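Local coordinates for protein proline iminopeptidase (Streptomyces halstedii, PDB 3WMR) that acts as an amidohydrolase on polyketide substrates, which it meets through a hydrophobic tunnel, and is classed among enzymes that release N-terminal proline from peptides, at residues A[150-161]-A[266-276]; A[20-28]-A[34-42]. All coordinates share one frame; numbering follows the deposited sequence.

Contact 1 (A[150-161]-A[266-276]); sequences NAPASMKIWLQE and DEATPATVKPF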
ATOM      1  N   ASN A 150      -1.458  -1.742   6.969  1.00 20.96           N
ATOM      2  CA  ASN A 150      -0.085  -2.234   6.827  1.00 20.85           C
ATOM      3  C   ASN A 150       0.832  -1.111   6.393  1.00 19.64           C
ATOM      4  O   ASN A 150       1.748  -1.293   5.589  1.00 18.65           O
ATOM      5  CB  ASN A 150      -0.026  -3.395   5.834  1.00 21.14           C
ATOM      6  CG  ASN A 150      -1.200  -4.340   5.992  1.00 21.70           C
ATOM      7  OD1 ASN A 150      -1.323  -5.031   7.006  1.00 24.46           O
ATOM      8  ND2 ASN A 150      -2.083  -4.336   5.034  1.00 21.00           N
ATOM      9  N   ALA A 151       0.572   0.065   6.939  1.00 20.08           N
ATOM     10  CA  ALA A 151       1.244   1.281   6.479  1.00 19.25           C
ATOM     11  C   ALA A 151       1.882   2.008   7.632  1.00 20.00           C
ATOM     12  O   ALA A 151       1.194   2.372   8.582  1.00 19.61           O
ATOM     13  CB  ALA A 151       0.246   2.180   5.777  1.00 19.15           C
ATOM     14  N   PRO A 152       3.209   2.274   7.540  1.00 20.39           N
ATOM     15  CA  PRO A 152       3.900   3.012   8.595  1.00 20.89           C
ATOM     16  C   PRO A 152       3.611   4.500   8.501  1.00 20.31           C
ATOM     17  O   PRO A 152       3.264   4.972   7.431  1.00 19.46           O
ATOM     18  CB  PRO A 152       5.371   2.774   8.257  1.00 20.85           C
ATOM     19  CG  PRO A 152       5.389   2.757   6.770  1.00 20.92           C
ATOM     20  CD  PRO A 152       4.076   2.100   6.360  1.00 20.89           C
ATOM     21  N   ALA A 153       3.789   5.230   9.601  1.00 21.53           N
ATOM     22  CA  ALA A 153       3.667   6.700   9.586  1.00 22.06           C
ATOM     23  C   ALA A 153       4.987   7.377   9.225  1.00 22.55           C
ATOM     24  O   ALA A 153       5.009   8.548   8.851  1.00 23.60           O
ATOM     25  CB  ALA A 153       3.191   7.213  10.937  1.00 23.00           C
ATOM     26  N   SER A 154       6.081   6.631   9.328  1.00 22.96           N
ATOM     27  CA  SER A 154       7.424   7.161   9.080  1.00 22.86           C
ATOM     28  C   SER A 154       8.366   6.074   8.599  1.00 22.61           C
ATOM     29  O   SER A 154       8.496   5.044   9.232  1.00 22.30           O
ATOM     30  CB  SER A 154       7.993   7.735  10.363  1.00 23.53           C
ATOM     31  OG  SER A 154       9.389   7.991  10.236  1.00 23.87           O
ATOM     32  N   MET A 155       9.064   6.331   7.505  1.00 23.71           N
ATOM     33  CA  MET A 155      10.092   5.394   7.046  1.00 24.33           C
ATOM     34  C   MET A 155      11.306   5.351   7.975  1.00 24.80           C
ATOM     35  O   MET A 155      12.056   4.369   7.970  1.00 23.09           O
ATOM     36  CB  MET A 155      10.505   5.709   5.609  1.00 24.37           C
ATOM     37  CG  MET A 155       9.351   5.617   4.618  1.00 23.83           C
ATOM     38  SD  MET A 155       8.300   4.150   4.766  1.00 22.89           S
ATOM     39  CE  MET A 155       9.413   2.824   4.211  1.00 22.70           C
ATOM     40  N   LYS A 156      11.495   6.389   8.800  1.00 25.58           N
ATOM     41  CA  LYS A 156      12.547   6.344   9.818  1.00 26.51           C
ATOM     42  C   LYS A 156      12.250   5.306  10.877  1.00 25.64           C
ATOM     43  O   LYS A 156      13.119   4.482  11.216  1.00 25.54           O
ATOM     44  CB  LYS A 156      12.720   7.704  10.511  1.00 30.04           C
ATOM     45  CG  LYS A 156      13.323   8.753   9.621  1.00 33.47           C
ATOM     46  CD  LYS A 156      13.625  10.032  10.406  1.00 38.04           C
ATOM     47  CE  LYS A 156      14.036  11.151   9.469  1.00 42.03           C
ATOM     48  NZ  LYS A 156      15.309  10.822   8.748  1.00 44.53           N
ATOM     49  N   ILE A 157      11.029   5.347  11.410  1.00 23.89           N
ATOM     50  CA  ILE A 157      10.605   4.361  12.382  1.00 23.47           C
ATOM     51  C   ILE A 157      10.589   2.976  11.703  1.00 23.12           C
ATOM     52  O   ILE A 157      10.980   1.986  12.311  1.00 22.82           O
ATOM     53  CB  ILE A 157       9.214   4.679  12.968  1.00 23.38           C
ATOM     54  CG1 ILE A 157       9.224   6.023  13.715  1.00 23.71           C
ATOM     55  CG2 ILE A 157       8.783   3.583  13.924  1.00 23.38           C
ATOM     56  CD1 ILE A 157       7.847   6.518  14.107  1.00 23.94           C
ATOM     57  N   TRP A 158      10.155   2.927  10.444  1.00 22.77           N
ATOM     58  CA  TRP A 158      10.185   1.672   9.666  1.00 22.96           C
ATOM     59  C   TRP A 158      11.578   1.063   9.713  1.00 23.22           C
ATOM     60  O   TRP A 158      11.726  -0.063  10.147  1.00 23.44           O
ATOM     61  CB  TRP A 158       9.749   1.935   8.222  1.00 22.88           C
ATOM     62  CG  TRP A 158       9.681   0.707   7.303  1.00 21.96           C
ATOM     63  CD1 TRP A 158      10.668   0.253   6.497  1.00 21.95           C
ATOM     64  CD2 TRP A 158       8.543  -0.136   7.058  1.00 22.38           C
ATOM     65  NE1 TRP A 158      10.234  -0.817   5.769  1.00 22.05           N
ATOM     66  CE2 TRP A 158       8.942  -1.104   6.118  1.00 21.97           C
ATOM     67  CE3 TRP A 158       7.243  -0.186   7.566  1.00 21.87           C
ATOM     68  CZ2 TRP A 158       8.080  -2.098   5.656  1.00 22.49           C
ATOM     69  CZ3 TRP A 158       6.377  -1.184   7.104  1.00 22.58           C
ATOM     70  CH2 TRP A 158       6.798  -2.121   6.161  1.00 22.47           C
ATOM     71  N   LEU A 159      12.604   1.827   9.324  1.00 23.84           N
ATOM     72  CA  LEU A 159      13.962   1.302   9.302  1.00 25.08           C
ATOM     73  C   LEU A 159      14.481   0.877  10.678  1.00 26.17           C
ATOM     74  O   LEU A 159      15.204  -0.106  10.769  1.00 25.31           O
ATOM     75  CB  LEU A 159      14.939   2.263   8.611  1.00 25.84           C
ATOM     76  CG  LEU A 159      14.904   2.171   7.085  1.00 26.58           C
ATOM     77  CD1 LEU A 159      15.715   3.294   6.458  1.00 27.95           C
ATOM     78  CD2 LEU A 159      15.398   0.799   6.618  1.00 27.23           C
ATOM     79  N   GLN A 160      14.113   1.585  11.742  1.00 27.30           N
ATOM     80  CA  GLN A 160      14.452   1.123  13.103  1.00 28.53           C
ATOM     81  C   GLN A 160      13.809  -0.225  13.422  1.00 28.37           C
ATOM     82  O   GLN A 160      14.444  -1.145  13.980  1.00 27.64           O
ATOM     83  CB  GLN A 160      14.037   2.174  14.137  1.00 31.01           C
ATOM     84  CG  GLN A 160      14.897   3.412  14.026  1.00 32.94           C
ATOM     85  CD  GLN A 160      14.368   4.634  14.751  1.00 35.39           C
ATOM     86  OE1 GLN A 160      13.190   4.740  15.077  1.00 36.72           O
ATOM     87  NE2 GLN A 160      15.266   5.582  14.995  1.00 38.37           N
ATOM     88  N   GLU A 161      12.548  -0.361  13.044  1.00 26.85           N
ATOM     89  CA  GLU A 161      11.832  -1.588  13.309  1.00 27.47           C
ATOM     90  C   GLU A 161      12.336  -2.756  12.448  1.00 26.64           C
ATOM     91  O   GLU A 161      12.395  -3.883  12.933  1.00 26.09           O
ATOM     92  CB  GLU A 161      10.315  -1.367  13.181  1.00 27.15           C
ATOM     93  CG  GLU A 161       9.754  -0.571  14.348  1.00 27.84           C
ATOM     94  CD  GLU A 161       9.785  -1.365  15.642  1.00 29.43           C
ATOM     95  OE1 GLU A 161       8.883  -2.217  15.859  1.00 29.20           O
ATOM     96  OE2 GLU A 161      10.723  -1.145  16.445  1.00 30.19           O
ATOM     97  N   ASP A 266       3.021  -8.239  11.217  1.00 27.27           N
ATOM     98  CA  ASP A 266       3.304  -7.282  10.156  1.00 25.40           C
ATOM     99  C   ASP A 266       4.680  -6.626  10.327  1.00 23.98           C
ATOM    100  O   ASP A 266       5.064  -6.248  11.433  1.00 24.13           O
ATOM    101  CB  ASP A 266       2.211  -6.204  10.178  1.00 25.63           C
ATOM    102  CG  ASP A 266       2.023  -5.476   8.848  1.00 25.49           C
ATOM    103  OD1 ASP A 266       2.986  -5.295   8.049  1.00 24.91           O
ATOM    104  OD2 ASP A 266       0.866  -5.028   8.644  1.00 26.04           O
ATOM    105  N   GLU A 267       5.417  -6.508   9.226  1.00 23.10           N
ATOM    106  CA  GLU A 267       6.574  -5.582   9.162  1.00 22.57           C
ATOM    107  C   GLU A 267       6.173  -4.144   9.542  1.00 22.93           C
ATOM    108  O   GLU A 267       6.995  -3.378  10.076  1.00 22.89           O
ATOM    109  CB  GLU A 267       7.218  -5.606   7.777  1.00 22.20           C
ATOM    110  CG  GLU A 267       6.267  -5.485   6.602  1.00 22.08           C
ATOM    111  CD  GLU A 267       6.977  -5.378   5.278  1.00 21.86           C
ATOM    112  OE1 GLU A 267       8.185  -5.675   5.214  1.00 21.61           O
ATOM    113  OE2 GLU A 267       6.323  -4.991   4.295  1.00 22.68           O
ATOM    114  N   ALA A 268       4.923  -3.780   9.246  1.00 22.74           N
ATOM    115  CA  ALA A 268       4.336  -2.540   9.741  1.00 24.08           C
ATOM    116  C   ALA A 268       3.929  -2.778  11.192  1.00 25.13           C
ATOM    117  O   ALA A 268       2.770  -3.132  11.483  1.00 26.18           O
ATOM    118  CB  ALA A 268       3.152  -2.119   8.879  1.00 24.01           C
ATOM    119  N   THR A 269       4.907  -2.640  12.085  1.00 25.27           N
ATOM    120  CA  THR A 269       4.753  -3.051  13.478  1.00 26.36           C
ATOM    121  C   THR A 269       3.915  -2.053  14.244  1.00 25.93           C
ATOM    122  O   THR A 269       3.710  -0.932  13.765  1.00 26.11           O
ATOM    123  CB  THR A 269       6.103  -3.150  14.222  1.00 27.01           C
ATOM    124  OG1 THR A 269       6.744  -1.860  14.219  1.00 27.60           O
ATOM    125  CG2 THR A 269       7.015  -4.219  13.607  1.00 27.26           C
ATOM    126  N   PRO A 270       3.436  -2.450  15.441  1.00 27.38           N
ATOM    127  CA  PRO A 270       2.727  -1.512  16.305  1.00 28.07           C
ATOM    128  C   PRO A 270       3.466  -0.192  16.496  1.00 27.46           C
ATOM    129  O   PRO A 270       2.834   0.866  16.497  1.00 27.96           O
ATOM    130  CB  PRO A 270       2.596  -2.281  17.607  1.00 28.73           C
ATOM    131  CG  PRO A 270       2.388  -3.684  17.141  1.00 29.01           C
ATOM    132  CD  PRO A 270       3.303  -3.833  15.947  1.00 28.07           C
ATOM    133  N   ALA A 271       4.790  -0.249  16.611  1.00 26.94           N
ATOM    134  CA  ALA A 271       5.605   0.969  16.699  1.00 26.60           C
ATOM    135  C   ALA A 271       5.531   1.871  15.458  1.00 25.55           C
ATOM    136  O   ALA A 271       5.580   3.101  15.576  1.00 24.02           O
ATOM    137  CB  ALA A 271       7.059   0.614  16.999  1.00 26.71           C
ATOM    138  N   THR A 272       5.436   1.278  14.276  1.00 24.30           N
ATOM    139  CA  THR A 272       5.427   2.072  13.024  1.00 24.00           C
ATOM    140  C   THR A 272       4.113   2.818  12.850  1.00 24.06           C
ATOM    141  O   THR A 272       4.088   3.888  12.266  1.00 23.22           O
ATOM    142  CB  THR A 272       5.649   1.231  11.743  1.00 23.78           C
ATOM    143  OG1 THR A 272       4.574   0.303  11.570  1.00 23.66           O
ATOM    144  CG2 THR A 272       6.970   0.491  11.782  1.00 23.83           C
ATOM    145  N   VAL A 273       3.023   2.252  13.377  1.00 24.92           N
ATOM    146  CA  VAL A 273       1.704   2.870  13.248  1.00 25.36           C
ATOM    147  C   VAL A 273       1.294   3.721  14.458  1.00 26.10           C
ATOM    148  O   VAL A 273       0.259   4.364  14.432  1.00 25.50           O
ATOM    149  CB  VAL A 273       0.606   1.825  12.953  1.00 25.07           C
ATOM    150  CG1 VAL A 273       0.942   1.035  11.703  1.00 24.86           C
ATOM    151  CG2 VAL A 273       0.375   0.893  14.132  1.00 25.90           C
ATOM    152  N   LYS A 274       2.110   3.751  15.504  1.00 27.99           N
ATOM    153  CA  LYS A 274       1.764   4.484  16.723  1.00 29.20           C
ATOM    154  C   LYS A 274       1.470   5.975  16.499  1.00 27.86           C
ATOM    155  O   LYS A 274       0.529   6.506  17.098  1.00 28.05           O
ATOM    156  CB  LYS A 274       2.853   4.304  17.796  1.00 31.75           C
ATOM    157  CG  LYS A 274       2.405   4.693  19.198  1.00 34.78           C
ATOM    158  CD  LYS A 274       3.226   3.953  20.251  1.00 38.31           C
ATOM    159  CE  LYS A 274       2.766   4.270  21.668  1.00 40.67           C
ATOM    160  NZ  LYS A 274       2.758   5.737  21.931  1.00 41.37           N
ATOM    161  N   PRO A 275       2.248   6.651  15.630  1.00 26.11           N
ATOM    162  CA  PRO A 275       1.893   8.036  15.365  1.00 25.78           C
ATOM    163  C   PRO A 275       0.459   8.228  14.811  1.00 25.31           C
ATOM    164  O   PRO A 275      -0.141   9.248  15.099  1.00 25.29           O
ATOM    165  CB  PRO A 275       2.955   8.478  14.352  1.00 25.36           C
ATOM    166  CG  PRO A 275       4.118   7.598  14.629  1.00 25.61           C
ATOM    167  CD  PRO A 275       3.482   6.268  14.915  1.00 25.34           C
ATOM    168  N   PHE A 276      -0.089   7.269  14.034  1.00 24.35           N
ATOM    169  CA  PHE A 276      -1.490   7.389  13.586  1.00 23.47           C
ATOM    170  C   PHE A 276      -2.415   7.399  14.799  1.00 24.22           C
ATOM    171  O   PHE A 276      -3.324   8.223  14.901  1.00 24.24           O
ATOM    172  CB  PHE A 276      -1.920   6.249  12.663  1.00 22.85           C
ATOM    173  CG  PHE A 276      -1.275   6.263  11.313  1.00 21.77           C
ATOM    174  CD1 PHE A 276      -1.651   7.189  10.363  1.00 21.31           C
ATOM    175  CD2 PHE A 276      -0.354   5.288  10.966  1.00 21.53           C
ATOM    176  CE1 PHE A 276      -1.072   7.186   9.111  1.00 21.16           C
ATOM    177  CE2 PHE A 276       0.230   5.276   9.713  1.00 20.69           C
ATOM    178  CZ  PHE A 276      -0.136   6.216   8.778  1.00 20.97           C
TER
HETATM  179  O   HOH W   1       6.518  -2.523  17.648  1.00 33.71           O
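W158 reaches across to the loop ahead of helix 270-276 with the benzo part of its indole, because CG stands anti to the backbone N (chi1 -178°). Its CZ3 presses on CA of A268 at 3.6 Å, and CH2 meets CD of E267 at 3.4 Å. The E267 carboxylate is turned 70° from the indole plane and puts OE2 at the ring edge. One helical turn on, T269 OG1 donates to OE1 of E161 (2.7 Å) on the anti lone pair; a water bridges the same OE1 to A271 N, and R164 pairs with it. T269 is the N-cap of helix 270-276, its OG1 accepting weakly from T272 N. Were E161 an alanine, the T269 hydroxyl would probably lose this acceptor and R164 its carboxylate. T272 CG2 fills the angle between W158 and E161, while T272 O takes a nearly straight bond (169°) from A153 N at 3.0 Å. Small A153 fits two neighbours: its CB lies 3.6 Å from CB of P275 and makes a CH-pi contact over the F276 ring. I157 CD1 touches CG of the P275 ring. In this alpha/beta hydrolase fold, the loop after strand 258-263 carries the predicted active-site D266, which closes an Asx turn onto A268 N and hydrogen-bonds H293, likewise predicted; helix 155-161 packs against it. P152 and M155 lean on M130 of helix 127-137, V273 and F276 on V260 of that strand.

Contact 2 (A[20-28]-A[34-42]); sequences PPSAKGTVP and TWYRVTGDL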
ATOM      1  N   PRO A  20     -13.816  -9.772 -11.069  1.00 56.76           N
ATOM      2  CA  PRO A  20     -14.635  -9.690 -12.287  1.00 56.03           C
ATOM      3  C   PRO A  20     -15.244  -8.283 -12.491  1.00 53.19           C
ATOM      4  O   PRO A  20     -16.335  -8.019 -11.997  1.00 51.34           O
ATOM      5  CB  PRO A  20     -15.720 -10.750 -12.044  1.00 57.75           C
ATOM      6  CG  PRO A  20     -15.838 -10.828 -10.554  1.00 57.51           C
ATOM      7  CD  PRO A  20     -14.468 -10.555 -10.001  1.00 56.44           C
ATOM      8  N   PRO A  21     -14.548  -7.394 -13.232  1.00 51.68           N
ATOM      9  CA  PRO A  21     -14.812  -5.939 -13.267  1.00 49.59           C
ATOM     10  C   PRO A  21     -15.966  -5.419 -14.138  1.00 49.91           C
ATOM     11  O   PRO A  21     -16.167  -5.885 -15.255  1.00 52.13           O
ATOM     12  CB  PRO A  21     -13.493  -5.365 -13.792  1.00 50.45           C
ATOM     13  CG  PRO A  21     -12.914  -6.450 -14.631  1.00 51.67           C
ATOM     14  CD  PRO A  21     -13.368  -7.756 -14.043  1.00 52.59           C
ATOM     15  N   SER A  22     -16.680  -4.416 -13.633  1.00 47.74           N
ATOM     16  CA  SER A  22     -17.788  -3.818 -14.359  1.00 47.61           C
ATOM     17  C   SER A  22     -17.294  -2.784 -15.373  1.00 47.88           C
ATOM     18  O   SER A  22     -18.042  -2.389 -16.261  1.00 50.33           O
ATOM     19  CB  SER A  22     -18.800  -3.188 -13.388  1.00 46.87           C
ATOM     20  OG  SER A  22     -18.348  -1.932 -12.890  1.00 47.70           O
ATOM     21  N   ALA A  23     -16.043  -2.351 -15.233  1.00 46.00           N
ATOM     22  CA  ALA A  23     -15.420  -1.423 -16.179  1.00 45.17           C
ATOM     23  C   ALA A  23     -13.902  -1.376 -15.970  1.00 44.93           C
ATOM     24  O   ALA A  23     -13.415  -1.581 -14.857  1.00 40.85           O
ATOM     25  CB  ALA A  23     -16.020  -0.032 -16.030  1.00 44.54           C
ATOM     26  N   LYS A  24     -13.160  -1.128 -17.049  1.00 46.43           N
ATOM     27  CA  LYS A  24     -11.709  -0.970 -16.976  1.00 46.91           C
ATOM     28  C   LYS A  24     -11.186  -0.195 -18.176  1.00 48.03           C
ATOM     29  O   LYS A  24     -11.831  -0.137 -19.216  1.00 51.03           O
ATOM     30  CB  LYS A  24     -11.018  -2.325 -16.899  1.00 48.22           C
ATOM     31  CG  LYS A  24     -11.142  -3.162 -18.162  1.00 51.49           C
ATOM     32  CD  LYS A  24     -10.309  -4.433 -18.085  1.00 53.71           C
ATOM     33  CE  LYS A  24     -10.758  -5.320 -16.935  1.00 54.40           C
ATOM     34  NZ  LYS A  24     -10.228  -6.709 -17.030  1.00 56.32           N
ATOM     35  N   GLY A  25     -10.002   0.382 -18.033  1.00 46.69           N
ATOM     36  CA  GLY A  25      -9.407   1.178 -19.094  1.00 46.00           C
ATOM     37  C   GLY A  25      -8.379   2.117 -18.518  1.00 44.70           C
ATOM     38  O   GLY A  25      -7.803   1.838 -17.463  1.00 42.90           O
ATOM     39  N   THR A  26      -8.137   3.223 -19.214  1.00 44.45           N
ATOM     40  CA  THR A  26      -7.262   4.266 -18.702  1.00 43.92           C
ATOM     41  C   THR A  26      -7.959   5.609 -18.730  1.00 43.91           C
ATOM     42  O   THR A  26      -8.957   5.789 -19.420  1.00 45.92           O
ATOM     43  CB  THR A  26      -5.943   4.389 -19.501  1.00 44.59           C
ATOM     44  OG1 THR A  26      -6.218   4.808 -20.846  1.00 45.39           O
ATOM     45  CG2 THR A  26      -5.190   3.068 -19.508  1.00 44.61           C
ATOM     46  N   VAL A  27      -7.420   6.547 -17.969  1.00 42.80           N
ATOM     47  CA  VAL A  27      -7.841   7.934 -18.041  1.00 43.44           C
ATOM     48  C   VAL A  27      -6.592   8.769 -18.320  1.00 43.99           C
ATOM     49  O   VAL A  27      -5.492   8.383 -17.921  1.00 44.97           O
ATOM     50  CB  VAL A  27      -8.565   8.383 -16.745  1.00 42.57           C
ATOM     51  CG1 VAL A  27      -9.753   7.467 -16.461  1.00 42.66           C
ATOM     52  CG2 VAL A  27      -7.622   8.406 -15.546  1.00 41.38           C
ATOM     53  N   PRO A  28      -6.744   9.898 -19.038  1.00 45.26           N
ATOM     54  CA  PRO A  28      -5.561  10.726 -19.267  1.00 45.19           C
ATOM     55  C   PRO A  28      -5.136  11.409 -17.971  1.00 44.04           C
ATOM     56  O   PRO A  28      -5.979  11.888 -17.216  1.00 42.75           O
ATOM     57  CB  PRO A  28      -6.041  11.756 -20.294  1.00 45.71           C
ATOM     58  CG  PRO A  28      -7.505  11.877 -20.028  1.00 45.57           C
ATOM     59  CD  PRO A  28      -7.962  10.507 -19.602  1.00 44.91           C
ATOM     60  N   THR A  34      -3.341   6.705 -16.793  1.00 40.34           N
ATOM     61  CA  THR A  34      -3.495   5.952 -15.541  1.00 38.89           C
ATOM     62  C   THR A  34      -4.521   4.853 -15.751  1.00 38.44           C
ATOM     63  O   THR A  34      -5.652   5.140 -16.131  1.00 40.54           O
ATOM     64  CB  THR A  34      -3.997   6.851 -14.391  1.00 37.40           C
ATOM     65  OG1 THR A  34      -3.053   7.895 -14.144  1.00 37.36           O
ATOM     66  CG2 THR A  34      -4.207   6.046 -13.107  1.00 36.26           C
ATOM     67  N   TRP A  35      -4.139   3.608 -15.475  1.00 37.25           N
ATOM     68  CA  TRP A  35      -5.018   2.450 -15.651  1.00 35.90           C
ATOM     69  C   TRP A  35      -5.833   2.158 -14.400  1.00 36.25           C
ATOM     70  O   TRP A  35      -5.304   2.181 -13.282  1.00 34.96           O
ATOM     71  CB  TRP A  35      -4.205   1.204 -15.999  1.00 36.65           C
ATOM     72  CG  TRP A  35      -5.053   0.006 -16.333  1.00 36.98           C
ATOM     73  CD1 TRP A  35      -5.506  -0.364 -17.581  1.00 38.19           C
ATOM     74  CD2 TRP A  35      -5.563  -0.972 -15.416  1.00 36.09           C
ATOM     75  NE1 TRP A  35      -6.272  -1.505 -17.486  1.00 37.77           N
ATOM     76  CE2 TRP A  35      -6.314  -1.905 -16.173  1.00 37.11           C
ATOM     77  CE3 TRP A  35      -5.459  -1.154 -14.031  1.00 35.20           C
ATOM     78  CZ2 TRP A  35      -6.961  -2.998 -15.585  1.00 36.89           C
ATOM     79  CZ3 TRP A  35      -6.097  -2.237 -13.451  1.00 34.66           C
ATOM     80  CH2 TRP A  35      -6.848  -3.148 -14.230  1.00 35.93           C
ATOM     81  N   TYR A  36      -7.110   1.831 -14.603  1.00 36.25           N
ATOM     82  CA  TYR A  36      -8.055   1.578 -13.508  1.00 36.51           C
ATOM     83  C   TYR A  36      -8.994   0.418 -13.821  1.00 36.69           C
ATOM     84  O   TYR A  36      -9.088  -0.060 -14.953  1.00 38.60           O
ATOM     85  CB  TYR A  36      -8.903   2.832 -13.240  1.00 35.64           C
ATOM     86  CG  TYR A  36      -9.964   3.036 -14.304  1.00 37.35           C
ATOM     87  CD1 TYR A  36      -9.669   3.720 -15.479  1.00 38.66           C
ATOM     88  CD2 TYR A  36     -11.246   2.505 -14.156  1.00 37.12           C
ATOM     89  CE1 TYR A  36     -10.618   3.886 -16.474  1.00 39.68           C
ATOM     90  CE2 TYR A  36     -12.203   2.665 -15.146  1.00 38.07           C
ATOM     91  CZ  TYR A  36     -11.879   3.357 -16.302  1.00 39.27           C
ATOM     92  OH  TYR A  36     -12.808   3.537 -17.290  1.00 40.01           O
ATOM     93  N   ARG A  37      -9.734   0.015 -12.802  1.00 38.02           N
ATOM     94  CA  ARG A  37     -10.758  -1.015 -12.925  1.00 38.07           C
ATOM     95  C   ARG A  37     -11.811  -0.804 -11.820  1.00 36.60           C
ATOM     96  O   ARG A  37     -11.457  -0.590 -10.651  1.00 35.55           O
ATOM     97  CB  ARG A  37     -10.073  -2.385 -12.820  1.00 40.74           C
ATOM     98  CG  ARG A  37     -10.848  -3.464 -12.093  1.00 42.21           C
ATOM     99  CD  ARG A  37      -9.958  -4.297 -11.191  1.00 42.42           C
ATOM    100  NE  ARG A  37      -9.896  -5.684 -11.626  1.00 45.47           N
ATOM    101  CZ  ARG A  37     -10.802  -6.623 -11.357  1.00 45.25           C
ATOM    102  NH1 ARG A  37     -11.888  -6.364 -10.643  1.00 44.95           N
ATOM    103  NH2 ARG A  37     -10.609  -7.848 -11.814  1.00 47.69           N
ATOM    104  N   VAL A  38     -13.091  -0.863 -12.186  1.00 34.56           N
ATOM    105  CA  VAL A  38     -14.187  -0.793 -11.219  1.00 33.16           C
ATOM    106  C   VAL A  38     -14.853  -2.154 -11.096  1.00 34.19           C
ATOM    107  O   VAL A  38     -15.112  -2.835 -12.107  1.00 34.64           O
ATOM    108  CB  VAL A  38     -15.257   0.240 -11.630  1.00 32.65           C
ATOM    109  CG1 VAL A  38     -16.357   0.306 -10.582  1.00 32.48           C
ATOM    110  CG2 VAL A  38     -14.634   1.616 -11.850  1.00 32.33           C
ATOM    111  N   THR A  39     -15.116  -2.563  -9.860  1.00 33.09           N
ATOM    112  CA  THR A  39     -15.942  -3.738  -9.602  1.00 33.95           C
ATOM    113  C   THR A  39     -17.213  -3.266  -8.906  1.00 36.16           C
ATOM    114  O   THR A  39     -17.152  -2.437  -7.989  1.00 34.30           O
ATOM    115  CB  THR A  39     -15.199  -4.773  -8.752  1.00 32.74           C
ATOM    116  OG1 THR A  39     -13.878  -4.947  -9.279  1.00 32.10           O
ATOM    117  CG2 THR A  39     -15.928  -6.099  -8.776  1.00 33.80           C
ATOM    118  N   GLY A  40     -18.357  -3.773  -9.366  1.00 38.04           N
ATOM    119  CA  GLY A  40     -19.669  -3.314  -8.895  1.00 39.47           C
ATOM    120  C   GLY A  40     -20.118  -2.059  -9.624  1.00 40.34           C
ATOM    121  O   GLY A  40     -19.555  -1.693 -10.656  1.00 40.34           O
ATOM    122  N   ASP A  41     -21.125  -1.388  -9.072  1.00 43.24           N
ATOM    123  CA  ASP A  41     -21.775  -0.256  -9.737  1.00 46.85           C
ATOM    124  C   ASP A  41     -21.452   1.058  -9.018  1.00 46.53           C
ATOM    125  O   ASP A  41     -21.885   1.257  -7.890  1.00 46.39           O
ATOM    126  CB  ASP A  41     -23.290  -0.513  -9.764  1.00 49.63           C
ATOM    127  CG  ASP A  41     -24.056   0.485 -10.626  1.00 53.65           C
ATOM    128  OD1 ASP A  41     -23.474   1.502 -11.082  1.00 54.85           O
ATOM    129  OD2 ASP A  41     -25.267   0.250 -10.843  1.00 58.40           O
ATOM    130  N   LEU A  42     -20.712   1.949  -9.688  1.00 48.92           N
ATOM    131  CA  LEU A  42     -20.185   3.190  -9.078  1.00 51.20           C
ATOM    132  C   LEU A  42     -21.231   4.041  -8.360  1.00 54.71           C
ATOM    133  O   LEU A  42     -20.980   4.541  -7.252  1.00 59.55           O
ATOM    134  CB  LEU A  42     -19.478   4.084 -10.120  1.00 50.15           C
ATOM    135  CG  LEU A  42     -17.989   3.897 -10.445  1.00 49.68           C
ATOM    136  CD1 LEU A  42     -17.459   5.111 -11.195  1.00 49.36           C
ATOM    137  CD2 LEU A  42     -17.143   3.665  -9.202  1.00 49.59           C
TER
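Y36 has its CG between the backbone N and the carbonyl carbon (chi1 75°), which folds the phenol back over the partner strand until one ring face covers G25, whose N sits 3.8 Å above the plane of the Y36 ring. W35, next along the strand, has CG anti to its backbone N (chi1 -174°) and turns its indole to the other face of the sheet. There G25 O lies over the indole, 3.2 Å from CD1 of W35, while the methyl of T26 comes in at the ring edge. Glycine suits this spot between two aromatics: its phi of 158° would jam a CB against the preceding carbonyl. G25 O is also the acceptor for Y36 N at 2.9 Å. V27 CG1 crosses the tyrosine at about a right angle, 3.7 Å from CE1 of Y36, an apolar branch against the aromatic ring. The two strands form an antiparallel hairpin at the margin of the alpha/beta hydrolase sheet: strand 23-29 is an edge strand, and strand 32-39 passes its other side to strand 76-80. At the open end of the hairpin a classic beta bulge sets S22 and A23 together against V38, and V38 O receives S22 N at 2.7 Å and A23 N at 3.3 Å. The S22 hydroxyl donates to G40 O (2.6 Å) in the carbonyl plane, so a short polar side chain ties the segment just past the strand to S22. R37 lays its guanidinium face against the P21 ring, NH2 being 3.5 Å from CD of P21. At the opposite end V27 and T34 exchange two backbone bonds, and the T34 hydroxyl bonds E106 of helix 100-113.

The two contacts lie on opposite sides of the chain's centre, about 31 Å apart between their centres, and share no helix or strand. Contact 1 is mostly buried and joins two loop-and-helix segments from distant parts of the sequence beside the predicted catalytic residues. Contact 2 is local and partly exposed, pairing neighbouring strands at the edge of the sheet, away from the annotated sites. Their chemistry follows: side chains do most of the joining in contact 1, with a single direct backbone-to-backbone bond, whereas repeated backbone bonds hold contact 2, with W35 and Y36 covering the G25 backbone and P21 packing on R37.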